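Local coordinates for periplasmic binding protein/LacI transcriptional regulator (Alkaliphilus metalliredigens, PDB 3CTP) that probably binds DNA and regulates transcription, with a pentose sugar, beta-D-xylulofuranose, held between the two lobes of its periplasmic-binding-protein-like effector domain, at residues A[151-155]-A[284-289]; A[141-145]-A[183-187]; A[277-283]-A[316-322]. The contacts are given in a common frame with arbitrary orientation. Residue numbers count along the deposited sequence, not the author numbering.

In the fold
The three contacts mark how two alpha/beta lobes of periplasmic binding protein type I are joined and how they close on the sugar. Contacts 1 and 2 have centres about 12 Å apart and both touch the ligand; along the chain their segments alternate, 141-145 and 151-155 preceding 183-187 and 284-289. Contact 3, centred about 18 Å from the centre of contact 1, adjoins it in sequence at N283-Q284 but makes no other touch; the centre of contact 2 is about 23 Å away, nearest atoms about 10 Å. Its strand 311-318 lies beside strand 151-154 in the same sheet. Contacts 1 and 3 thus follow the interlobe crossovers, whereas contact 2 bridges the open edge of the cleft.

Contact 1 (A[151-155]-A[284-289]). With XLF (beta-D-xylulofuranose), chain C.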
ATOM      1  N   THR A 151      20.915 -13.601  -4.636  1.00  8.44           N
ATOM      2  CA  THR A 151      19.464 -13.614  -4.365  1.00 10.15           C
ATOM      3  C   THR A 151      19.250 -13.659  -2.846  1.00 10.99           C
ATOM      4  O   THR A 151      19.811 -14.535  -2.143  1.00 12.56           O
ATOM      5  CB  THR A 151      18.816 -14.875  -4.993  1.00 12.31           C
ATOM      6  OG1 THR A 151      19.196 -14.984  -6.374  1.00 18.07           O
ATOM      7  CG2 THR A 151      17.302 -14.822  -4.882  1.00 13.62           C
ATOM      8  N   ILE A 152      18.444 -12.724  -2.327  1.00  8.58           N
ATOM      9  CA  ILE A 152      18.127 -12.644  -0.910  1.00  8.44           C
ATOM     10  C   ILE A 152      16.647 -13.024  -0.771  1.00  8.48           C
ATOM     11  O   ILE A 152      15.809 -12.575  -1.554  1.00  9.16           O
ATOM     12  CB  ILE A 152      18.311 -11.177  -0.389  1.00  8.74           C
ATOM     13  CG1 ILE A 152      19.756 -10.664  -0.583  1.00 11.69           C
ATOM     14  CG2 ILE A 152      17.936 -11.065   1.092  1.00  9.61           C
ATOM     15  CD1 ILE A 152      20.037  -9.956  -1.986  1.00 10.49           C
ATOM     16  N   SER A 153      16.315 -13.814   0.231  1.00  9.27           N
ATOM     17  CA  SER A 153      14.931 -14.214   0.410  1.00  9.54           C
ATOM     18  C   SER A 153      14.665 -14.563   1.847  1.00  9.76           C
ATOM     19  O   SER A 153      15.614 -14.710   2.610  1.00 10.29           O
ATOM     20  CB  SER A 153      14.676 -15.423  -0.475  1.00 12.41           C
ATOM     21  OG  SER A 153      13.307 -15.790  -0.435  1.00 27.13           O
ATOM     22  N   SER A 154      13.391 -14.674   2.241  1.00  8.83           N
ATOM     23  CA  SER A 154      13.087 -15.307   3.518  1.00  8.92           C
ATOM     24  C   SER A 154      13.127 -16.824   3.346  1.00  9.90           C
ATOM     25  O   SER A 154      13.176 -17.317   2.228  1.00 10.30           O
ATOM     26  CB  SER A 154      11.704 -14.908   4.031  1.00  9.72           C
ATOM     27  OG  SER A 154      11.641 -13.505   4.328  1.00 10.73           O
ATOM     28  N   ASP A 155      13.081 -17.554   4.458  1.00  8.52           N
ATOM     29  CA  ASP A 155      13.081 -19.017   4.416  1.00  8.50           C
ATOM     30  C   ASP A 155      11.685 -19.527   4.105  1.00  9.23           C
ATOM     31  O   ASP A 155      10.942 -20.003   4.962  1.00  9.87           O
ATOM     32  CB  ASP A 155      13.604 -19.553   5.761  1.00  9.28           C
ATOM     33  CG  ASP A 155      13.827 -21.034   5.752  1.00 13.59           C
ATOM     34  OD1 ASP A 155      13.550 -21.707   4.725  1.00 13.06           O
ATOM     35  OD2 ASP A 155      14.250 -21.514   6.831  1.00 14.84           O
ATOM     36  N   GLN A 284       8.058 -12.499   7.812  1.00  9.21           N
ATOM     37  CA  GLN A 284       9.296 -12.208   7.072  1.00  8.80           C
ATOM     38  C   GLN A 284      10.030 -11.065   7.736  1.00  9.35           C
ATOM     39  O   GLN A 284       9.409 -10.030   8.053  1.00  9.49           O
ATOM     40  CB  GLN A 284       8.988 -11.781   5.629  1.00  9.16           C
ATOM     41  CG  GLN A 284       8.396 -12.866   4.771  1.00  9.28           C
ATOM     42  CD  GLN A 284       8.587 -12.557   3.299  1.00  8.61           C
ATOM     43  OE1 GLN A 284       9.709 -12.577   2.812  1.00 10.61           O
ATOM     44  NE2 GLN A 284       7.484 -12.320   2.568  1.00  9.70           N
ATOM     45  N   PRO A 285      11.340 -11.237   7.989  1.00  9.13           N
ATOM     46  CA  PRO A 285      12.046 -10.236   8.794  1.00  9.82           C
ATOM     47  C   PRO A 285      12.488  -9.065   7.939  1.00  9.91           C
ATOM     48  O   PRO A 285      13.622  -9.029   7.429  1.00 10.97           O
ATOM     49  CB  PRO A 285      13.259 -11.003   9.335  1.00 11.33           C
ATOM     50  CG  PRO A 285      13.526 -12.073   8.280  1.00 12.24           C
ATOM     51  CD  PRO A 285      12.140 -12.455   7.746  1.00 10.02           C
ATOM     52  N   ILE A 286      11.568  -8.119   7.741  1.00  9.52           N
ATOM     53  CA  ILE A 286      11.807  -7.024   6.809  1.00 10.19           C
ATOM     54  C   ILE A 286      13.094  -6.261   7.136  1.00 10.22           C
ATOM     55  O   ILE A 286      13.859  -5.892   6.234  1.00  9.78           O
ATOM     56  CB  ILE A 286      10.584  -6.066   6.786  1.00 10.88           C
ATOM     57  CG1 ILE A 286       9.408  -6.805   6.116  1.00 14.50           C
ATOM     58  CG2 ILE A 286      10.908  -4.804   6.027  1.00 15.60           C
ATOM     59  CD1 ILE A 286       8.090  -5.979   6.020  1.00 16.93           C
ATOM     60  N   GLU A 287      13.344  -5.992   8.420  1.00 10.97           N
ATOM     61  CA  GLU A 287      14.564  -5.243   8.749  1.00 12.47           C
ATOM     62  C   GLU A 287      15.817  -6.012   8.322  1.00 12.06           C
ATOM     63  O   GLU A 287      16.766  -5.424   7.747  1.00 12.40           O
ATOM     64  CB  GLU A 287      14.651  -4.901  10.248  1.00 13.75           C
ATOM     65  CG  GLU A 287      13.611  -3.878  10.683  1.00 26.11           C
ATOM     66  CD  GLU A 287      14.024  -2.453  10.394  1.00 25.79           C
ATOM     67  OE1 GLU A 287      15.245  -2.183  10.305  1.00 36.48           O
ATOM     68  OE2 GLU A 287      13.125  -1.591  10.280  1.00 37.29           O
ATOM     69  N   ALA A 288      15.875  -7.308   8.636  1.00 10.24           N
ATOM     70  CA  ALA A 288      17.044  -8.100   8.226  1.00  9.76           C
ATOM     71  C   ALA A 288      17.149  -8.212   6.701  1.00  9.76           C
ATOM     72  O   ALA A 288      18.257  -8.178   6.138  1.00 10.46           O
ATOM     73  CB  ALA A 288      17.002  -9.503   8.848  1.00 10.46           C
ATOM     74  N   LEU A 289      16.017  -8.389   6.021  1.00  9.58           N
ATOM     75  CA  LEU A 289      16.053  -8.478   4.555  1.00  9.51           C
ATOM     76  C   LEU A 289      16.586  -7.182   3.963  1.00  9.97           C
ATOM     77  O   LEU A 289      17.444  -7.200   3.078  1.00 10.32           O
ATOM     78  CB  LEU A 289      14.649  -8.719   3.998  1.00  9.06           C
ATOM     79  CG  LEU A 289      14.092 -10.111   4.281  1.00  9.64           C
ATOM     80  CD1 LEU A 289      12.573 -10.101   4.047  1.00 10.69           C
ATOM     81  CD2 LEU A 289      14.769 -11.162   3.372  1.00 10.89           C
TER
HETATM   82  O4  XLF C 401       6.444 -13.478  -3.517  1.00 10.69           O
HETATM   83  C4  XLF C 401       5.892 -13.589  -2.203  1.00  9.94           C
HETATM   84  C5  XLF C 401       4.377 -13.573  -2.340  1.00  7.80           C
HETATM   85  O5  XLF C 401       3.948 -12.301  -1.841  1.00  8.98           O
HETATM   86  C3  XLF C 401       6.212 -12.354  -1.377  1.00  9.19           C
HETATM   87  O3  XLF C 401       7.186 -12.632  -0.361  1.00  9.46           O
HETATM   88  C2  XLF C 401       4.867 -12.031  -0.786  1.00  9.00           C
HETATM   89  O2  XLF C 401       4.574 -12.899   0.329  1.00  8.32           O
HETATM   90  C1  XLF C 401       4.736 -10.577  -0.383  1.00  6.89           C
HETATM   91  O1  XLF C 401       3.391 -10.326   0.053  1.00 10.36           O
HETATM   92  O   HOH W   1      10.881 -14.017   0.767  1.00  9.93           O
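Strand 151-154 is an inner strand of the mixed sheet, and its C-terminal half packs against the start of helix 286-302. I152 points its CA-to-CB bond toward the helix, and its CG2 lies 3.9 Å from L289 CD2; the same side chain also rests on T292, I293 and L296, so a branched apolar residue fills the gap between sheet and helix. At S153 the side chain turns away, toward E142, while the backbone pairs with Y311 and M313 of the adjacent strand and the carbonyl O approaches L289 CD2 at 3.7 Å. Here the chain reaches the hinge of a type I periplasmic-binding-protein fold, where it crosses between the two lobes beside the sugar cleft. S154, small and polar, suits the end of the strand: its OG donates a hydrogen bond of 2.6 Å to Q284 OE1 while packing 3.6 Å from P285 CD and 3.5 Å from L289 CD1. Water 1 ties the same two residues together, accepting from S154 N at 3.0 Å and donating to Q284 OE1 at 2.8 Å. With its carbonyl oxygen so engaged, Q284 donates a hydrogen bond from NE2 to XLF O3 (3.0 Å), and NE2 is also hydrogen-bonded to D267. P285, the centre of an inverse gamma turn and N-cap of the helix, accepts at O from L289 N, 2.9 Å away. D155 in turn caps helix 156-169 with its carboxylate.

Contact 2 (A[141-145]-A[183-187]); sequences FENHI and VFEAT. With XLF (beta-D-xylulofuranose), chain C.
The loop 141-145 bends at E142 (phi/psi 76/-67), a classic gamma turn closed by N143 N to F141 O at 3.0 Å, and faces the start of helix 185-200. CA pairs are E142-A186, 6.0 Å, and N143-E185, 5.6 Å. F184 is the N-cap, so E185 N is the first helix amide; N143 (chi1 m) receives it on OD1 at 3.0 Å, while ND2 donates to V183 O at 3.1 Å and to S125 O. The extended E185 (m, t) grips H144 twice: H144 N to OE2 at 2.8 Å, and ND1 to OE1 at 2.7 Å. Water 2 donates to E142 OE2 (2.8 Å) and N143 OD1 (2.9 Å), accepting from A186 N (2.9 Å). A186 CB lies 3.4 Å from E142 CD, where a methyl fits. E142 (m, t) accepts hydrogen bonds from XLF O3 on OE1, 2.5 Å, and XLF O4 on OE2, 2.7 Å. The loop thus both holds the sugar and ties to the helix across the cleft, consistent with binding-linked closure.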
ATOM      1  N   PHE A 141      15.693  -9.890  -5.056  1.00  9.58           N
ATOM      2  CA  PHE A 141      14.832 -10.412  -3.971  1.00  9.73           C
ATOM      3  C   PHE A 141      13.948 -11.575  -4.485  1.00  9.75           C
ATOM      4  O   PHE A 141      13.212 -11.402  -5.473  1.00 10.19           O
ATOM      5  CB  PHE A 141      13.984  -9.265  -3.365  1.00  9.86           C
ATOM      6  CG  PHE A 141      12.998  -9.720  -2.300  1.00 10.67           C
ATOM      7  CD1 PHE A 141      13.447 -10.250  -1.096  1.00 11.58           C
ATOM      8  CD2 PHE A 141      11.629  -9.609  -2.513  1.00  9.74           C
ATOM      9  CE1 PHE A 141      12.516 -10.662  -0.112  1.00  9.96           C
ATOM     10  CE2 PHE A 141      10.702 -10.023  -1.537  1.00 10.55           C
ATOM     11  CZ  PHE A 141      11.153 -10.544  -0.354  1.00 11.26           C
ATOM     12  N   GLU A 142      14.086 -12.751  -3.854  1.00  9.60           N
ATOM     13  CA  GLU A 142      13.304 -13.975  -4.145  1.00 10.66           C
ATOM     14  C   GLU A 142      13.648 -14.758  -5.386  1.00 12.29           C
ATOM     15  O   GLU A 142      14.031 -15.935  -5.295  1.00 12.69           O
ATOM     16  CB  GLU A 142      11.800 -13.713  -4.117  1.00 11.07           C
ATOM     17  CG  GLU A 142      11.368 -13.405  -2.683  1.00 12.53           C
ATOM     18  CD  GLU A 142       9.859 -13.279  -2.509  1.00 13.27           C
ATOM     19  OE1 GLU A 142       9.413 -13.248  -1.333  1.00 11.75           O
ATOM     20  OE2 GLU A 142       9.133 -13.212  -3.530  1.00  9.99           O
ATOM     21  N   ASN A 143      13.412 -14.168  -6.559  1.00  9.37           N
ATOM     22  CA  ASN A 143      13.578 -14.954  -7.768  1.00  8.74           C
ATOM     23  C   ASN A 143      15.012 -14.858  -8.250  1.00 10.37           C
ATOM     24  O   ASN A 143      15.591 -13.765  -8.304  1.00 12.57           O
ATOM     25  CB  ASN A 143      12.656 -14.433  -8.878  1.00  8.24           C
ATOM     26  CG  ASN A 143      11.219 -14.871  -8.716  1.00 10.89           C
ATOM     27  OD1 ASN A 143      10.846 -15.532  -7.749  1.00  9.86           O
ATOM     28  ND2 ASN A 143      10.386 -14.493  -9.692  1.00 10.94           N
ATOM     29  N   HIS A 144      15.559 -16.006  -8.623  1.00 10.03           N
ATOM     30  CA  HIS A 144      16.922 -16.076  -9.143  1.00  9.42           C
ATOM     31  C   HIS A 144      16.947 -15.537 -10.559  1.00 12.57           C
ATOM     32  O   HIS A 144      16.098 -15.880 -11.373  1.00 16.22           O
ATOM     33  CB  HIS A 144      17.384 -17.535  -9.129  1.00 10.13           C
ATOM     34  CG  HIS A 144      17.623 -18.053  -7.747  1.00 11.43           C
ATOM     35  ND1 HIS A 144      16.609 -18.528  -6.942  1.00 15.22           N
ATOM     36  CD2 HIS A 144      18.757 -18.126  -7.005  1.00 12.55           C
ATOM     37  CE1 HIS A 144      17.104 -18.870  -5.762  1.00 15.32           C
ATOM     38  NE2 HIS A 144      18.405 -18.635  -5.775  1.00 17.72           N
ATOM     39  N   ILE A 145      17.965 -14.749 -10.886  1.00 11.28           N
ATOM     40  CA  ILE A 145      18.022 -14.133 -12.197  1.00 12.31           C
ATOM     41  C   ILE A 145      19.103 -14.779 -13.044  1.00 15.18           C
ATOM     42  O   ILE A 145      18.806 -15.447 -14.055  1.00 16.89           O
ATOM     43  CB  ILE A 145      18.240 -12.620 -12.040  1.00 12.31           C
ATOM     44  CG1 ILE A 145      17.078 -12.061 -11.251  1.00 12.02           C
ATOM     45  CG2 ILE A 145      18.245 -11.937 -13.424  1.00 16.00           C
ATOM     46  CD1 ILE A 145      17.134 -10.537 -11.089  1.00 13.56           C
ATOM     47  N   VAL A 183       5.133 -18.503 -11.010  1.00 10.78           N
ATOM     48  CA  VAL A 183       6.314 -17.715 -11.347  1.00 10.69           C
ATOM     49  C   VAL A 183       6.946 -17.057 -10.127  1.00 10.37           C
ATOM     50  O   VAL A 183       7.998 -16.437 -10.267  1.00 10.65           O
ATOM     51  CB  VAL A 183       5.982 -16.635 -12.390  1.00 13.64           C
ATOM     52  CG1 VAL A 183       5.600 -17.321 -13.707  1.00 23.32           C
ATOM     53  CG2 VAL A 183       4.881 -15.723 -11.912  1.00 16.44           C
ATOM     54  N   PHE A 184       6.323 -17.170  -8.945  1.00  8.75           N
ATOM     55  CA  PHE A 184       6.935 -16.633  -7.723  1.00  8.25           C
ATOM     56  C   PHE A 184       7.672 -17.777  -7.042  1.00  8.50           C
ATOM     57  O   PHE A 184       7.031 -18.661  -6.443  1.00  9.17           O
ATOM     58  CB  PHE A 184       5.869 -16.120  -6.738  1.00  9.49           C
ATOM     59  CG  PHE A 184       4.977 -14.998  -7.260  1.00  8.56           C
ATOM     60  CD1 PHE A 184       5.274 -14.287  -8.418  1.00 10.58           C
ATOM     61  CD2 PHE A 184       3.851 -14.646  -6.511  1.00  8.21           C
ATOM     62  CE1 PHE A 184       4.413 -13.244  -8.855  1.00  9.31           C
ATOM     63  CE2 PHE A 184       3.025 -13.607  -6.908  1.00 10.90           C
ATOM     64  CZ  PHE A 184       3.320 -12.910  -8.082  1.00 10.23           C
ATOM     65  N   GLU A 185       9.003 -17.791  -7.123  1.00  8.15           N
ATOM     66  CA  GLU A 185       9.756 -18.860  -6.473  1.00  8.90           C
ATOM     67  C   GLU A 185       9.382 -18.975  -4.993  1.00  8.87           C
ATOM     68  O   GLU A 185       9.382 -20.071  -4.439  1.00  9.50           O
ATOM     69  CB  GLU A 185      11.277 -18.614  -6.607  1.00 10.59           C
ATOM     70  CG  GLU A 185      11.772 -18.825  -8.027  1.00 13.81           C
ATOM     71  CD  GLU A 185      13.288 -18.744  -8.137  1.00 14.81           C
ATOM     72  OE1 GLU A 185      13.984 -19.243  -7.231  1.00 17.74           O
ATOM     73  OE2 GLU A 185      13.747 -18.125  -9.094  1.00 14.92           O
ATOM     74  N   ALA A 186       9.127 -17.841  -4.350  1.00  7.88           N
ATOM     75  CA  ALA A 186       8.847 -17.864  -2.915  1.00  9.19           C
ATOM     76  C   ALA A 186       7.579 -18.630  -2.606  1.00  8.90           C
ATOM     77  O   ALA A 186       7.532 -19.401  -1.650  1.00  8.83           O
ATOM     78  CB  ALA A 186       8.757 -16.447  -2.370  1.00  9.71           C
ATOM     79  N   THR A 187       6.523 -18.385  -3.384  1.00  8.09           N
ATOM     80  CA  THR A 187       5.279 -19.083  -3.075  1.00  7.22           C
ATOM     81  C   THR A 187       5.356 -20.553  -3.462  1.00  8.85           C
ATOM     82  O   THR A 187       4.671 -21.408  -2.856  1.00  9.63           O
ATOM     83  CB  THR A 187       4.030 -18.385  -3.671  1.00  9.36           C
ATOM     84  OG1 THR A 187       4.145 -18.283  -5.087  1.00  9.63           O
ATOM     85  CG2 THR A 187       3.936 -16.968  -3.124  1.00 10.26           C
TER
HETATM   86  O4  XLF C 401       6.444 -13.478  -3.517  1.00 10.69           O
HETATM   87  C4  XLF C 401       5.892 -13.589  -2.203  1.00  9.94           C
HETATM   88  C5  XLF C 401       4.377 -13.573  -2.340  1.00  7.80           C
HETATM   89  O5  XLF C 401       3.948 -12.301  -1.841  1.00  8.98           O
HETATM   90  C3  XLF C 401       6.212 -12.354  -1.377  1.00  9.19           C
HETATM   91  O3  XLF C 401       7.186 -12.632  -0.361  1.00  9.46           O
HETATM   92  C2  XLF C 401       4.867 -12.031  -0.786  1.00  9.00           C
HETATM   93  O2  XLF C 401       4.574 -12.899   0.329  1.00  8.32           O
HETATM   94  C1  XLF C 401       4.736 -10.577  -0.383  1.00  6.89           C
HETATM   95  O1  XLF C 401       3.391 -10.326   0.053  1.00 10.36           O
HETATM   96  O   HOH W   2       9.037 -15.144  -5.532  1.00  9.08           O

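Contact 3 (A[277-283]-A[316-322]); sequences PSLTTIN and KLIERET
Backbone hydrogen bonds zip the two segments together antiparallel. T281 and I318 form a hydrogen-bonded pair (I318 N to T281 O 2.8 Å, T281 N to I318 O 3.0 Å), and N283 N reaches K316 O at 2.8 Å; I282 and L317 are a non-hydrogen-bonded pair, CA atoms 4.6 Å apart. The strands 281-283 and 316-318 meet at 136°. Beyond them side chains take over much of the bonding: R320 N donates to T280 OG1, T280 N to T322 OG1 and R320 NH1 to L279 O, each at 2.9 Å. T280 OG1 is also hydrogen-bonded to T323, T322 OG1 to I263 O, and the extended R320 (m, t, t) to N268 through NH2. S278 N binds E321 OE1 and S278 O receives E321 N, both at 2.9 Å. A cis peptide precedes P277, whose CB lies 3.5 Å from E321 CB. I282 CD1 touches L317 CD1 at 4.0 Å on one face; T281 CG2 lies 3.9 Å from I318 CB on the other, beta-branched residues suiting the extended backbone. This ribbon connects the lobes at the hinge: I282 and L317 pack on I264 of strand 262-264 and, with T280, toward helix 156-169, while L279 and T322 lie against helix 240-252.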
ATOM      1  N   PRO A 277     -10.861 -10.810  12.827  1.00 23.14           N
ATOM      2  CA  PRO A 277      -9.847 -10.976  13.860  1.00 19.76           C
ATOM      3  C   PRO A 277      -8.459 -10.854  13.240  1.00 16.22           C
ATOM      4  O   PRO A 277      -8.308 -11.060  12.035  1.00 14.99           O
ATOM      5  CB  PRO A 277     -10.091 -12.399  14.381  1.00 20.57           C
ATOM      6  CG  PRO A 277     -10.842 -13.091  13.318  1.00 26.78           C
ATOM      7  CD  PRO A 277     -11.596 -12.056  12.549  1.00 23.23           C
ATOM      8  N   SER A 278      -7.466 -10.513  14.058  1.00 12.73           N
ATOM      9  CA  SER A 278      -6.108 -10.346  13.559  1.00 11.70           C
ATOM     10  C   SER A 278      -5.533 -11.681  13.085  1.00 10.60           C
ATOM     11  O   SER A 278      -5.862 -12.733  13.615  1.00 10.37           O
ATOM     12  CB  SER A 278      -5.214  -9.731  14.616  1.00 12.69           C
ATOM     13  OG  SER A 278      -5.289 -10.535  15.801  1.00 19.31           O
ATOM     14  N   LEU A 279      -4.652 -11.600  12.090  1.00  9.78           N
ATOM     15  CA  LEU A 279      -4.271 -12.750  11.277  1.00  9.07           C
ATOM     16  C   LEU A 279      -3.032 -13.478  11.795  1.00  9.18           C
ATOM     17  O   LEU A 279      -1.951 -12.896  11.887  1.00  9.69           O
ATOM     18  CB  LEU A 279      -3.973 -12.242   9.853  1.00  8.78           C
ATOM     19  CG  LEU A 279      -3.523 -13.260   8.812  1.00  8.64           C
ATOM     20  CD1 LEU A 279      -4.592 -14.289   8.546  1.00 10.00           C
ATOM     21  CD2 LEU A 279      -3.232 -12.498   7.532  1.00 10.99           C
ATOM     22  N   THR A 280      -3.167 -14.764  12.098  1.00  8.60           N
ATOM     23  CA  THR A 280      -1.994 -15.596  12.346  1.00  8.51           C
ATOM     24  C   THR A 280      -1.189 -15.683  11.058  1.00  8.88           C
ATOM     25  O   THR A 280      -1.761 -15.803   9.959  1.00  8.42           O
ATOM     26  CB  THR A 280      -2.433 -16.988  12.768  1.00 10.30           C
ATOM     27  OG1 THR A 280      -3.114 -16.878  14.023  1.00  9.63           O
ATOM     28  CG2 THR A 280      -1.232 -17.931  12.888  1.00  8.44           C
ATOM     29  N   THR A 281       0.126 -15.606  11.172  1.00  7.52           N
ATOM     30  CA  THR A 281       0.930 -15.472   9.953  1.00  7.86           C
ATOM     31  C   THR A 281       2.352 -15.936  10.213  1.00  8.96           C
ATOM     32  O   THR A 281       2.699 -16.322  11.324  1.00 10.17           O
ATOM     33  CB  THR A 281       0.894 -14.006   9.440  1.00  9.35           C
ATOM     34  OG1 THR A 281       1.530 -13.914   8.151  1.00 11.06           O
ATOM     35  CG2 THR A 281       1.602 -13.087  10.437  1.00 10.33           C
ATOM     36  N   ILE A 282       3.154 -15.953   9.161  1.00  9.02           N
ATOM     37  CA  ILE A 282       4.567 -16.263   9.260  1.00  9.03           C
ATOM     38  C   ILE A 282       5.313 -14.967   8.981  1.00  9.36           C
ATOM     39  O   ILE A 282       5.132 -14.315   7.947  1.00  9.19           O
ATOM     40  CB  ILE A 282       5.004 -17.288   8.193  1.00  8.52           C
ATOM     41  CG1 ILE A 282       4.145 -18.566   8.270  1.00 11.18           C
ATOM     42  CG2 ILE A 282       6.501 -17.615   8.358  1.00 10.24           C
ATOM     43  CD1 ILE A 282       4.274 -19.332   9.614  1.00  9.55           C
ATOM     44  N   ASN A 283       6.154 -14.574   9.924  1.00  8.62           N
ATOM     45  CA  ASN A 283       6.925 -13.352   9.801  1.00  8.88           C
ATOM     46  C   ASN A 283       8.048 -13.425   8.785  1.00  9.45           C
ATOM     47  O   ASN A 283       8.921 -14.283   8.905  1.00 10.81           O
ATOM     48  CB  ASN A 283       7.569 -13.040  11.168  1.00 10.10           C
ATOM     49  CG  ASN A 283       8.257 -11.696  11.200  1.00 13.77           C
ATOM     50  OD1 ASN A 283       7.588 -10.652  11.213  1.00 14.28           O
ATOM     51  ND2 ASN A 283       9.604 -11.701  11.235  1.00 13.54           N
ATOM     52  N   LYS A 316       9.428 -16.849  11.393  1.00 11.12           N
ATOM     53  CA  LYS A 316       8.846 -17.381  12.619  1.00 12.16           C
ATOM     54  C   LYS A 316       7.341 -17.212  12.621  1.00 11.90           C
ATOM     55  O   LYS A 316       6.801 -16.295  11.995  1.00 11.75           O
ATOM     56  CB  LYS A 316       9.427 -16.660  13.820  1.00 15.74           C
ATOM     57  CG  LYS A 316       9.034 -15.229  13.873  1.00 21.33           C
ATOM     58  CD  LYS A 316       9.737 -14.466  14.996  1.00 28.07           C
ATOM     59  CE  LYS A 316       9.280 -13.005  14.957  1.00 30.03           C
ATOM     60  NZ  LYS A 316      10.371 -12.051  15.337  1.00 34.33           N
ATOM     61  N   LEU A 317       6.669 -18.101  13.343  1.00 11.60           N
ATOM     62  CA  LEU A 317       5.215 -18.059  13.453  1.00 11.62           C
ATOM     63  C   LEU A 317       4.769 -16.916  14.354  1.00 10.90           C
ATOM     64  O   LEU A 317       5.337 -16.721  15.449  1.00 13.19           O
ATOM     65  CB  LEU A 317       4.750 -19.385  14.058  1.00 13.65           C
ATOM     66  CG  LEU A 317       3.281 -19.447  14.435  1.00 15.79           C
ATOM     67  CD1 LEU A 317       2.484 -19.517  13.145  1.00 15.43           C
ATOM     68  CD2 LEU A 317       3.053 -20.702  15.270  1.00 17.78           C
ATOM     69  N   ILE A 318       3.767 -16.157  13.900  1.00  9.47           N
ATOM     70  CA  ILE A 318       3.155 -15.103  14.723  1.00 10.94           C
ATOM     71  C   ILE A 318       1.706 -15.525  14.970  1.00 11.62           C
ATOM     72  O   ILE A 318       0.876 -15.506  14.049  1.00 10.93           O
ATOM     73  CB  ILE A 318       3.155 -13.739  13.999  1.00 12.64           C
ATOM     74  CG1 ILE A 318       4.560 -13.366  13.525  1.00 16.64           C
ATOM     75  CG2 ILE A 318       2.515 -12.645  14.895  1.00 18.42           C
ATOM     76  CD1 ILE A 318       5.554 -13.163  14.626  1.00 19.68           C
ATOM     77  N   GLU A 319       1.398 -15.975  16.184  1.00 12.38           N
ATOM     78  CA  GLU A 319       0.055 -16.486  16.465  1.00 13.07           C
ATOM     79  C   GLU A 319      -0.856 -15.336  16.847  1.00 13.24           C
ATOM     80  O   GLU A 319      -0.534 -14.585  17.761  1.00 14.05           O
ATOM     81  CB  GLU A 319       0.089 -17.489  17.641  1.00 15.26           C
ATOM     82  CG  GLU A 319       0.683 -18.831  17.315  1.00 22.91           C
ATOM     83  CD  GLU A 319       0.432 -19.841  18.443  1.00 28.40           C
ATOM     84  OE1 GLU A 319      -0.754 -20.179  18.716  1.00 26.53           O
ATOM     85  OE2 GLU A 319       1.428 -20.285  19.047  1.00 32.13           O
ATOM     86  N   ARG A 320      -1.979 -15.196  16.138  1.00 10.70           N
ATOM     87  CA  ARG A 320      -2.961 -14.180  16.456  1.00 11.15           C
ATOM     88  C   ARG A 320      -4.342 -14.821  16.576  1.00 12.62           C
ATOM     89  O   ARG A 320      -4.459 -15.900  17.160  1.00 14.73           O
ATOM     90  CB  ARG A 320      -2.940 -13.061  15.429  1.00 11.27           C
ATOM     91  CG  ARG A 320      -1.577 -12.386  15.308  1.00 11.73           C
ATOM     92  CD  ARG A 320      -1.730 -11.063  14.597  1.00 13.00           C
ATOM     93  NE  ARG A 320      -0.488 -10.296  14.527  1.00 13.76           N
ATOM     94  CZ  ARG A 320       0.154 -10.032  13.391  1.00 13.15           C
ATOM     95  NH1 ARG A 320      -0.292 -10.516  12.222  1.00 11.90           N
ATOM     96  NH2 ARG A 320       1.242  -9.279  13.424  1.00 14.34           N
ATOM     97  N   GLU A 321      -5.382 -14.154  16.083  1.00 11.04           N
ATOM     98  CA  GLU A 321      -6.748 -14.554  16.441  1.00 12.07           C
ATOM     99  C   GLU A 321      -7.448 -15.452  15.426  1.00 12.26           C
ATOM    100  O   GLU A 321      -8.526 -15.991  15.717  1.00 12.83           O
ATOM    101  CB  GLU A 321      -7.618 -13.309  16.701  1.00 14.68           C
ATOM    102  CG  GLU A 321      -7.220 -12.476  17.927  1.00 23.43           C
ATOM    103  CD  GLU A 321      -7.906 -11.101  17.956  1.00 29.76           C
ATOM    104  OE1 GLU A 321      -8.260 -10.562  16.882  1.00 25.69           O
ATOM    105  OE2 GLU A 321      -8.088 -10.547  19.061  1.00 30.49           O
ATOM    106  N   THR A 322      -6.856 -15.634  14.236  1.00  9.92           N
ATOM    107  CA  THR A 322      -7.507 -16.490  13.239  1.00  8.23           C
ATOM    108  C   THR A 322      -7.167 -17.982  13.356  1.00  9.72           C
ATOM    109  O   THR A 322      -7.622 -18.798  12.537  1.00 10.03           O
ATOM    110  CB  THR A 322      -7.186 -16.022  11.811  1.00  9.03           C
ATOM    111  OG1 THR A 322      -5.774 -16.025  11.657  1.00 10.38           O
ATOM    112  CG2 THR A 322      -7.697 -14.590  11.597  1.00 10.27           C
TER